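Local coordinates for protein 2-(acetamidomethylene)succinate hydrolase (Mesorhizobium loti, PDB 3KXP) that catalyses the last step of vitamin B6 degradation, hydrolysing (E)-2-(acetamidomethylene)succinate to succinic semialdehyde, acetate, ammonia and carbon dioxide, at residues A[71-76]-A[86-91]; A[161-166]-A[259-264]; A[167-172]-A[275-280]. All coordinates share one frame; numbering follows the deposited sequence.

Contact 1: residues A[71-76]-A[86-91]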
loop_
_atom_site.group_PDB
_atom_site.type_symbol
_atom_site.label_atom_id
_atom_site.label_comp_id
_atom_site.label_asym_id
_atom_site.label_seq_id
_atom_site.Cartn_x
_atom_site.Cartn_y
_atom_site.Cartn_z
HETATM N N MSE A 71 17.953 -0.488 5.005
HETATM C CA MSE A 71 16.695 -1.099 5.409
HETATM C C MSE A 71 16.928 -1.853 6.717
HETATM O O MSE A 71 17.630 -2.865 6.743
HETATM C CB MSE A 71 16.203 -2.057 4.335
HETATM C CG MSE A 71 14.787 -2.526 4.561
HETATM SE SE MSE A 71 14.136 -3.581 3.078
HETATM C CE MSE A 71 13.736 -2.144 1.842
ATOM N N LEU A 72 16.335 -1.354 7.799
ATOM C CA LEU A 72 16.500 -1.956 9.123
ATOM C C LEU A 72 15.331 -2.849 9.535
ATOM O O LEU A 72 14.172 -2.506 9.301
ATOM C CB LEU A 72 16.698 -0.848 10.161
ATOM C CG LEU A 72 17.855 0.105 9.843
ATOM C CD1 LEU A 72 17.893 1.243 10.845
ATOM C CD2 LEU A 72 19.168 -0.671 9.858
ATOM N N PHE A 73 15.639 -3.986 10.159
ATOM C CA PHE A 73 14.611 -4.922 10.597
ATOM C C PHE A 73 14.582 -5.085 12.122
ATOM O O PHE A 73 15.609 -5.365 12.742
ATOM C CB PHE A 73 14.836 -6.288 9.957
ATOM C CG PHE A 73 14.763 -6.290 8.453
ATOM C CD1 PHE A 73 15.771 -5.713 7.687
ATOM C CD2 PHE A 73 13.723 -6.936 7.801
ATOM C CE1 PHE A 73 15.748 -5.792 6.291
ATOM C CE2 PHE A 73 13.691 -7.017 6.401
ATOM C CZ PHE A 73 14.704 -6.447 5.651
ATOM N N PHE A 74 13.400 -4.937 12.718
ATOM C CA PHE A 74 13.240 -5.050 14.164
ATOM C C PHE A 74 12.247 -6.142 14.584
ATOM O O PHE A 74 11.055 -6.071 14.272
ATOM C CB PHE A 74 12.805 -3.702 14.736
ATOM C CG PHE A 74 13.697 -2.569 14.335
ATOM C CD1 PHE A 74 13.574 -1.980 13.078
ATOM C CD2 PHE A 74 14.682 -2.101 15.201
ATOM C CE1 PHE A 74 14.417 -0.940 12.688
ATOM C CE2 PHE A 74 15.531 -1.060 14.820
ATOM C CZ PHE A 74 15.398 -0.478 13.561
ATOM N N HIS A 75 12.758 -7.128 15.317
ATOM C CA HIS A 75 12.001 -8.288 15.800
ATOM C C HIS A 75 10.925 -8.003 16.863
ATOM O O HIS A 75 10.818 -6.892 17.383
ATOM C CB HIS A 75 12.996 -9.301 16.370
ATOM C CG HIS A 75 13.729 -8.791 17.572
ATOM N ND1 HIS A 75 13.144 -8.711 18.816
ATOM C CD2 HIS A 75 14.953 -8.225 17.697
ATOM C CE1 HIS A 75 13.970 -8.110 19.655
ATOM N NE2 HIS A 75 15.075 -7.805 19.000
ATOM N N GLY A 76 10.144 -9.030 17.197
ATOM C CA GLY A 76 9.113 -8.889 18.215
ATOM C C GLY A 76 9.671 -9.190 19.603
ATOM O O GLY A 76 10.842 -9.568 19.725
ATOM N N PRO A 86 16.288 -15.022 6.510
ATOM C CA PRO A 86 15.674 -15.567 5.292
ATOM C C PRO A 86 15.067 -14.478 4.400
ATOM O O PRO A 86 15.143 -14.545 3.173
ATOM C CB PRO A 86 14.602 -16.515 5.833
ATOM C CG PRO A 86 15.125 -16.899 7.187
ATOM C CD PRO A 86 15.671 -15.601 7.715
ATOM N N LEU A 87 14.458 -13.480 5.029
ATOM C CA LEU A 87 13.836 -12.390 4.297
ATOM C C LEU A 87 14.859 -11.406 3.722
ATOM O O LEU A 87 14.677 -10.883 2.617
ATOM C CB LEU A 87 12.860 -11.642 5.208
ATOM C CG LEU A 87 12.224 -10.397 4.586
ATOM C CD1 LEU A 87 11.481 -10.797 3.314
ATOM C CD2 LEU A 87 11.292 -9.725 5.588
HETATM N N MSE A 88 15.934 -11.168 4.468
HETATM C CA MSE A 88 16.975 -10.230 4.057
HETATM C C MSE A 88 17.787 -10.677 2.855
HETATM O O MSE A 88 18.107 -9.873 1.981
HETATM C CB MSE A 88 17.933 -9.969 5.213
HETATM C CG MSE A 88 17.252 -9.560 6.486
HETATM SE SE MSE A 88 18.539 -9.255 7.867
HETATM C CE MSE A 88 18.599 -7.339 7.759
ATOM N N ILE A 89 18.143 -11.956 2.823
ATOM C CA ILE A 89 18.924 -12.474 1.714
ATOM C C ILE A 89 18.236 -12.109 0.403
ATOM O O ILE A 89 18.895 -11.861 -0.604
ATOM C CB ILE A 89 19.079 -14.006 1.804
ATOM C CG1 ILE A 89 19.913 -14.370 3.031
ATOM C CG2 ILE A 89 19.755 -14.535 0.555
ATOM C CD1 ILE A 89 20.174 -15.857 3.188
ATOM N N ARG A 90 16.907 -12.053 0.444
ATOM C CA ARG A 90 16.080 -11.735 -0.719
ATOM C C ARG A 90 16.120 -10.271 -1.147
ATOM O O ARG A 90 15.747 -9.944 -2.270
ATOM C CB ARG A 90 14.625 -12.112 -0.435
ATOM C CG ARG A 90 14.334 -13.600 -0.389
ATOM C CD ARG A 90 14.139 -14.157 -1.786
ATOM N NE ARG A 90 13.552 -15.490 -1.756
ATOM C CZ ARG A 90 12.397 -15.786 -1.167
ATOM N NH1 ARG A 90 11.696 -14.843 -0.554
ATOM N NH2 ARG A 90 11.939 -17.029 -1.191
ATOM N N LEU A 91 16.558 -9.390 -0.258
ATOM C CA LEU A 91 16.595 -7.969 -0.580
ATOM C C LEU A 91 17.996 -7.379 -0.539
ATOM O O LEU A 91 18.172 -6.188 -0.799
ATOM C CB LEU A 91 15.693 -7.199 0.392
ATOM C CG LEU A 91 14.194 -7.516 0.345
ATOM C CD1 LEU A 91 13.517 -7.087 1.641
ATOM C CD2 LEU A 91 13.573 -6.828 -0.850
#

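Contact 2: residues A[161-166]-A[259-264]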
loop_
_atom_site.group_PDB
_atom_site.type_symbol
_atom_site.label_atom_id
_atom_site.label_comp_id
_atom_site.label_asym_id
_atom_site.label_seq_id
_atom_site.Cartn_x
_atom_site.Cartn_y
_atom_site.Cartn_z
ATOM N N SER A 161 10.414 5.111 5.123
ATOM C CA SER A 161 9.121 4.449 5.166
ATOM C C SER A 161 9.133 3.302 6.162
ATOM O O SER A 161 10.193 2.804 6.548
ATOM C CB SER A 161 8.766 3.912 3.783
ATOM O OG SER A 161 9.809 3.096 3.288
ATOM N N VAL A 162 7.943 2.873 6.560
ATOM C CA VAL A 162 7.812 1.791 7.518
ATOM C C VAL A 162 6.871 0.692 7.060
ATOM O O VAL A 162 5.838 0.955 6.447
ATOM C CB VAL A 162 7.264 2.297 8.860
ATOM C CG1 VAL A 162 7.121 1.131 9.834
ATOM C CG2 VAL A 162 8.166 3.371 9.419
ATOM N N VAL A 163 7.246 -0.541 7.362
ATOM C CA VAL A 163 6.412 -1.694 7.079
ATOM C C VAL A 163 6.109 -2.210 8.484
ATOM O O VAL A 163 6.931 -2.903 9.087
ATOM C CB VAL A 163 7.157 -2.779 6.288
ATOM C CG1 VAL A 163 6.297 -4.016 6.194
ATOM C CG2 VAL A 163 7.503 -2.272 4.881
ATOM N N ALA A 164 4.944 -1.832 9.010
ATOM C CA ALA A 164 4.510 -2.224 10.347
ATOM C C ALA A 164 3.764 -3.564 10.346
ATOM O O ALA A 164 2.556 -3.615 10.114
ATOM C CB ALA A 164 3.620 -1.136 10.934
ATOM N N ILE A 165 4.486 -4.641 10.632
ATOM C CA ILE A 165 3.895 -5.977 10.643
ATOM C C ILE A 165 3.256 -6.400 11.967
ATOM O O ILE A 165 3.948 -6.712 12.934
ATOM C CB ILE A 165 4.947 -7.053 10.271
ATOM C CG1 ILE A 165 5.566 -6.732 8.903
ATOM C CG2 ILE A 165 4.295 -8.435 10.262
ATOM C CD1 ILE A 165 6.610 -7.751 8.443
ATOM N N ASP A 166 1.929 -6.402 11.982
ATOM C CA ASP A 166 1.110 -6.834 13.113
ATOM C C ASP A 166 1.159 -6.108 14.455
ATOM O O ASP A 166 1.378 -6.737 15.498
ATOM C CB ASP A 166 1.323 -8.330 13.358
ATOM C CG ASP A 166 0.010 -9.077 13.539
ATOM O OD1 ASP A 166 -0.787 -9.103 12.576
ATOM O OD2 ASP A 166 -0.241 -9.627 14.634
ATOM N N LEU A 259 3.119 1.014 5.628
ATOM C CA LEU A 259 2.322 -0.089 5.124
ATOM C C LEU A 259 1.903 -0.907 6.344
ATOM O O LEU A 259 2.746 -1.322 7.135
ATOM C CB LEU A 259 3.147 -0.960 4.185
ATOM C CG LEU A 259 2.469 -2.256 3.722
ATOM C CD1 LEU A 259 1.375 -1.938 2.700
ATOM C CD2 LEU A 259 3.514 -3.180 3.091
ATOM N N ILE A 260 0.606 -1.127 6.509
ATOM C CA ILE A 260 0.127 -1.902 7.644
ATOM C C ILE A 260 -0.105 -3.338 7.200
ATOM O O ILE A 260 -0.847 -3.592 6.247
ATOM C CB ILE A 260 -1.195 -1.346 8.196
ATOM C CG1 ILE A 260 -1.021 0.114 8.613
ATOM C CG2 ILE A 260 -1.639 -2.172 9.389
ATOM C CD1 ILE A 260 -2.323 0.789 9.024
ATOM N N VAL A 261 0.545 -4.276 7.879
ATOM C CA VAL A 261 0.383 -5.682 7.548
ATOM C C VAL A 261 -0.207 -6.405 8.742
ATOM O O VAL A 261 0.306 -6.287 9.856
ATOM C CB VAL A 261 1.729 -6.340 7.181
ATOM C CG1 VAL A 261 1.529 -7.824 6.944
ATOM C CG2 VAL A 261 2.300 -5.688 5.930
ATOM N N ARG A 262 -1.306 -7.122 8.520
ATOM C CA ARG A 262 -1.937 -7.880 9.595
ATOM C C ARG A 262 -2.103 -9.320 9.163
ATOM O O ARG A 262 -2.288 -9.606 7.980
ATOM C CB ARG A 262 -3.331 -7.343 9.956
ATOM C CG ARG A 262 -3.927 -8.075 11.168
ATOM C CD ARG A 262 -5.391 -7.780 11.435
ATOM N NE ARG A 262 -6.242 -8.711 10.706
ATOM C CZ ARG A 262 -6.886 -9.745 11.239
ATOM N NH1 ARG A 262 -6.805 -10.013 12.537
ATOM N NH2 ARG A 262 -7.604 -10.528 10.454
ATOM N N GLY A 263 -2.033 -10.224 10.128
ATOM C CA GLY A 263 -2.235 -11.623 9.819
ATOM C C GLY A 263 -3.726 -11.870 9.956
ATOM O O GLY A 263 -4.353 -11.365 10.892
ATOM N N GLU A 264 -4.301 -12.626 9.031
ATOM C CA GLU A 264 -5.729 -12.918 9.078
ATOM C C GLU A 264 -6.199 -13.470 10.421
ATOM O O GLU A 264 -7.225 -13.040 10.943
ATOM C CB GLU A 264 -6.112 -13.900 7.965
ATOM C CG GLU A 264 -7.526 -14.433 8.090
ATOM C CD GLU A 264 -7.861 -15.459 7.027
ATOM O OE1 GLU A 264 -7.019 -16.344 6.761
ATOM O OE2 GLU A 264 -8.975 -15.388 6.468
#

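Contact 3: residues A[167-172]-A[275-280]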
loop_
_atom_site.group_PDB
_atom_site.type_symbol
_atom_site.label_atom_id
_atom_site.label_comp_id
_atom_site.label_asym_id
_atom_site.label_seq_id
_atom_site.Cartn_x
_atom_site.Cartn_y
_atom_site.Cartn_z
ATOM N N PHE A 167 0.959 -4.792 14.428
ATOM C CA PHE A 167 0.906 -4.004 15.648
ATOM C C PHE A 167 0.385 -2.621 15.344
ATOM O O PHE A 167 1.096 -1.764 14.818
ATOM C CB PHE A 167 2.262 -3.902 16.351
ATOM C CG PHE A 167 2.140 -3.576 17.821
ATOM C CD1 PHE A 167 1.703 -2.323 18.236
ATOM C CD2 PHE A 167 2.371 -4.552 18.782
ATOM C CE1 PHE A 167 1.488 -2.045 19.593
ATOM C CE2 PHE A 167 2.162 -4.289 20.141
ATOM C CZ PHE A 167 1.716 -3.031 20.546
ATOM N N THR A 168 -0.867 -2.409 15.707
ATOM C CA THR A 168 -1.554 -1.156 15.456
ATOM C C THR A 168 -2.100 -0.614 16.772
ATOM O O THR A 168 -1.943 -1.235 17.824
ATOM C CB THR A 168 -2.757 -1.405 14.538
ATOM O OG1 THR A 168 -3.673 -2.283 15.211
ATOM C CG2 THR A 168 -2.315 -2.053 13.217
ATOM N N PRO A 169 -2.745 0.556 16.730
ATOM C CA PRO A 169 -3.294 1.081 17.979
ATOM C C PRO A 169 -4.586 0.298 18.195
ATOM O O PRO A 169 -4.928 -0.562 17.379
ATOM C CB PRO A 169 -3.583 2.550 17.652
ATOM C CG PRO A 169 -2.769 2.837 16.401
ATOM C CD PRO A 169 -2.865 1.544 15.646
ATOM N N TYR A 170 -5.290 0.582 19.286
ATOM C CA TYR A 170 -6.568 -0.062 19.578
ATOM C C TYR A 170 -6.562 -1.551 19.928
ATOM O O TYR A 170 -7.623 -2.171 19.981
ATOM C CB TYR A 170 -7.535 0.151 18.411
ATOM C CG TYR A 170 -7.662 1.583 17.962
ATOM C CD1 TYR A 170 -7.179 1.990 16.714
ATOM C CD2 TYR A 170 -8.259 2.543 18.786
ATOM C CE1 TYR A 170 -7.288 3.323 16.300
ATOM C CE2 TYR A 170 -8.374 3.878 18.382
ATOM C CZ TYR A 170 -7.885 4.261 17.142
ATOM O OH TYR A 170 -7.979 5.582 16.759
ATOM N N ILE A 171 -5.393 -2.138 20.158
ATOM C CA ILE A 171 -5.338 -3.551 20.523
ATOM C C ILE A 171 -6.107 -3.721 21.836
ATOM O O ILE A 171 -5.914 -2.947 22.772
ATOM C CB ILE A 171 -3.884 -4.007 20.709
ATOM C CG1 ILE A 171 -3.138 -3.864 19.377
ATOM C CG2 ILE A 171 -3.842 -5.438 21.219
ATOM C CD1 ILE A 171 -1.672 -4.225 19.448
ATOM N N GLU A 172 -6.982 -4.721 21.912
ATOM C CA GLU A 172 -7.767 -4.919 23.130
ATOM C C GLU A 172 -6.973 -5.451 24.315
ATOM O O GLU A 172 -6.014 -6.210 24.159
ATOM C CB GLU A 172 -8.976 -5.825 22.865
ATOM C CG GLU A 172 -8.673 -7.044 22.031
ATOM C CD GLU A 172 -8.880 -6.817 20.537
ATOM O OE1 GLU A 172 -8.246 -7.554 19.757
ATOM O OE2 GLU A 172 -9.678 -5.932 20.143
ATOM N N ALA A 275 -9.555 -2.237 11.675
ATOM C CA ALA A 275 -10.613 -1.393 11.125
ATOM C C ALA A 275 -10.575 0.014 11.731
ATOM O O ALA A 275 -10.729 1.006 11.019
ATOM C CB ALA A 275 -11.977 -2.035 11.368
ATOM N N LYS A 276 -10.371 0.097 13.042
ATOM C CA LYS A 276 -10.307 1.389 13.724
ATOM C C LYS A 276 -9.060 2.140 13.282
ATOM O O LYS A 276 -9.105 3.348 13.039
ATOM C CB LYS A 276 -10.282 1.195 15.241
ATOM C CG LYS A 276 -11.511 0.495 15.792
ATOM C CD LYS A 276 -11.359 0.194 17.273
ATOM C CE LYS A 276 -12.513 -0.664 17.780
ATOM N NZ LYS A 276 -12.368 -1.022 19.225
ATOM N N THR A 277 -7.947 1.418 13.172
ATOM C CA THR A 277 -6.689 2.018 12.742
ATOM C C THR A 277 -6.880 2.650 11.364
ATOM O O THR A 277 -6.541 3.818 11.159
ATOM C CB THR A 277 -5.555 0.966 12.661
ATOM O OG1 THR A 277 -5.371 0.351 13.945
ATOM C CG2 THR A 277 -4.249 1.618 12.234
ATOM N N SER A 278 -7.426 1.879 10.424
ATOM C CA SER A 278 -7.664 2.380 9.075
ATOM C C SER A 278 -8.599 3.583 9.065
ATOM O O SER A 278 -8.482 4.450 8.218
ATOM C CB SER A 278 -8.234 1.276 8.182
ATOM O OG SER A 278 -7.206 0.393 7.768
ATOM N N ARG A 279 -9.532 3.638 10.006
ATOM C CA ARG A 279 -10.448 4.769 10.073
ATOM C C ARG A 279 -9.690 6.006 10.585
ATOM O O ARG A 279 -10.013 7.139 10.230
ATOM C CB ARG A 279 -11.614 4.433 11.002
ATOM C CG ARG A 279 -12.616 5.546 11.178
ATOM C CD ARG A 279 -13.749 5.071 12.074
ATOM N NE ARG A 279 -14.282 3.795 11.601
ATOM C CZ ARG A 279 -14.339 2.690 12.336
ATOM N NH1 ARG A 279 -13.900 2.694 13.588
ATOM N NH2 ARG A 279 -14.833 1.574 11.814
ATOM N N LEU A 280 -8.681 5.768 11.421
ATOM C CA LEU A 280 -7.848 6.830 11.982
ATOM C C LEU A 280 -6.932 7.381 10.887
ATOM O O LEU A 280 -6.713 8.594 10.783
ATOM C CB LEU A 280 -6.990 6.274 13.128
ATOM C CG LEU A 280 -5.953 7.246 13.693
ATOM C CD1 LEU A 280 -6.672 8.381 14.420
ATOM C CD2 LEU A 280 -5.007 6.500 14.637
HETATM O O HOH W 1 -10.374 5.128 14.974
#

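Contact 1: residues A[71-76]-A[86-91]
Phe73 meets Leu87, Met88 and Leu91 where strand 70-74 packs against helix 85-89, the strand and helix of a beta-alpha-beta unit that is completed by strand 96-100 in the alpha/beta hydrolase sheet. The contact is wholly apolar, and the Phe73 ring is its middle. Met88, a selenomethionine, comes over one face: its CG stands 4.1 Å from the ring centroid, only 12° off the ring normal, a CH-pi contact. The chain then runs past the ring in the opposite direction to the Phe73 side chain. Its SE is oblique to the ring, 4.8 Å from the centroid, in a Met-aromatic contact. A bend about the CG-SE bond (chi3 100°) brings the methyl CE back to the ring, where it closes tightly on Phe73 CD1 at 3.3 Å. Two leucines meet the same ring at its edge, near its plane: Leu87 CD2 lies 3.7 Å from Phe73 CE2, and Leu91 CD1 approaches Phe73 CZ at 4.2 Å. An alanine in place of Phe73 would probably open a gap between strand and helix, depriving Met88 CG and CE of the face they cover and the two leucine methyls of their neighbour at the edge. The Phe84 ring meets it too, and Thr97 and Val139 touch the Phe73 side chain, while Leu87 turns to Leu305 and Ile308 of helix 301-313. Two residues earlier on the strand, selenomethionine Met71 extends through CG, anti to its backbone N (chi1 -169°), and crosses Leu91 at about a right angle, with SE 3.8 Å from Leu91 CD1.

Contact 2: residues A[161-166]-A[259-264]
Two neighbouring parallel strands of the central alpha/beta hydrolase sheet, 159-165 and 258-263, pair here and carry Asp166, the inferred acid of the catalytic triad, on the turn that ends the first of them. Many relatives place this acid one strand later. The backbone register sets Val163 beside Leu259, Ala164 beside Ile260 and Ile165 beside Val261. Leu259 is bonded on both its polar backbone atoms: its N reaches Val162 O at 2.8 Å, and its O receives Ala164 N at 2.9 Å. Val261 does the same two residues on, its N bonding to Ala164 O at 3.1 Å and its O accepting Asp166 N at 2.7 Å. On one face of the sheet Val163 CG1 meets both Leu259 CD2 and Val261 CG2, each 4.3 Å away, and Ile165 CG1 rests on Val261 CB. Ala164 turns to the other face, where helix 143-154 covers it through Ala145 and Val149. Asp166 leaves the strand with positive phi (63°), and its carboxylate is held by both oxygens. OD2 takes His294 ND1, the inferred triad histidine, and Ser266 OG. The next strand fixes the second oxygen, limiting rotation of the group: Gly263 N donates to Asp166 OD1 at 3.0 Å, with an N-H...O angle of 157°.

Contact 3: residues A[167-172]-A[275-280]
The carbonyl oxygen of Lys276 receives two bonds, and through one of them it is joined to Tyr170. Leu280 N donates to Lys276 O at 2.9 Å within the helix, and a water donates to the same Lys276 O, also at 2.9 Å. That water is in turn weakly bonded to Tyr170 OH at 3.0 Å: a water bridge, weak at the phenol, links Tyr170 OH to the helix backbone. The Tyr170 ring lies against the helix surface. Lys276 CB sits over one face, displaced toward the rim, 3.8 Å from the ring centroid in a CH-pi contact, and the extended lysine chain continues across so that its CD passes near Tyr170 CB and CG. Leu280 lies obliquely beside the hydroxyl end, its CB and both methyls reaching Tyr170 OH from one side.

In the alpha/beta hydrolase fold this joins the loop leading from strand 159-165 to helix 173-182 with helix 271-280, which follows strand 258-263; the helices inserted between those two strands are consistent with the lid region of the family. Tyr170 adopts a left-handed backbone conformation (phi 68°, psi 10°) two residues before Glu172, the N-cap of helix 173-182.

Deeper in, Thr277 presses on the two residues before the tyrosine. Its OG1 is anti to the carbonyl carbon (chi1 -59°) and bonds back to Ala273 O. The same Thr277 OG1 lies 3.2 Å from Thr168 CB and 3.3 Å from Pro169 CD, tight packing for an oxygen against carbon, and meets the Tyr170 ring at its edge, in plane, beside CD1. Thr168 OG1 sits between its backbone N and carbonyl carbon, and donates to Pro169 O at 3.0 Å, in the carbonyl plane and on a lone pair.

Along the chain contact 1 closes before the other two open, while the segments of contacts 2 and 3 alternate: each strand of contact 2 runs on toward a segment of contact 3. Contacts 1 and 2 both reach the same sheet, where strand 136-141 separates strand 70-74 from strand 159-165; their centres lie 14 Å apart and they do not touch. Contact 3 is 12 Å from contact 2, centre to centre, and touches it: Ile260 CD1 packs on Thr277 CG2 and Ile260 CG2 on Thr168 CG2. The loop 167-172 and helix 271-280 thus pack against the sheet beside the strand ends that hold the inferred catalytic acid, whereas contact 1 lies away from the active-site residues.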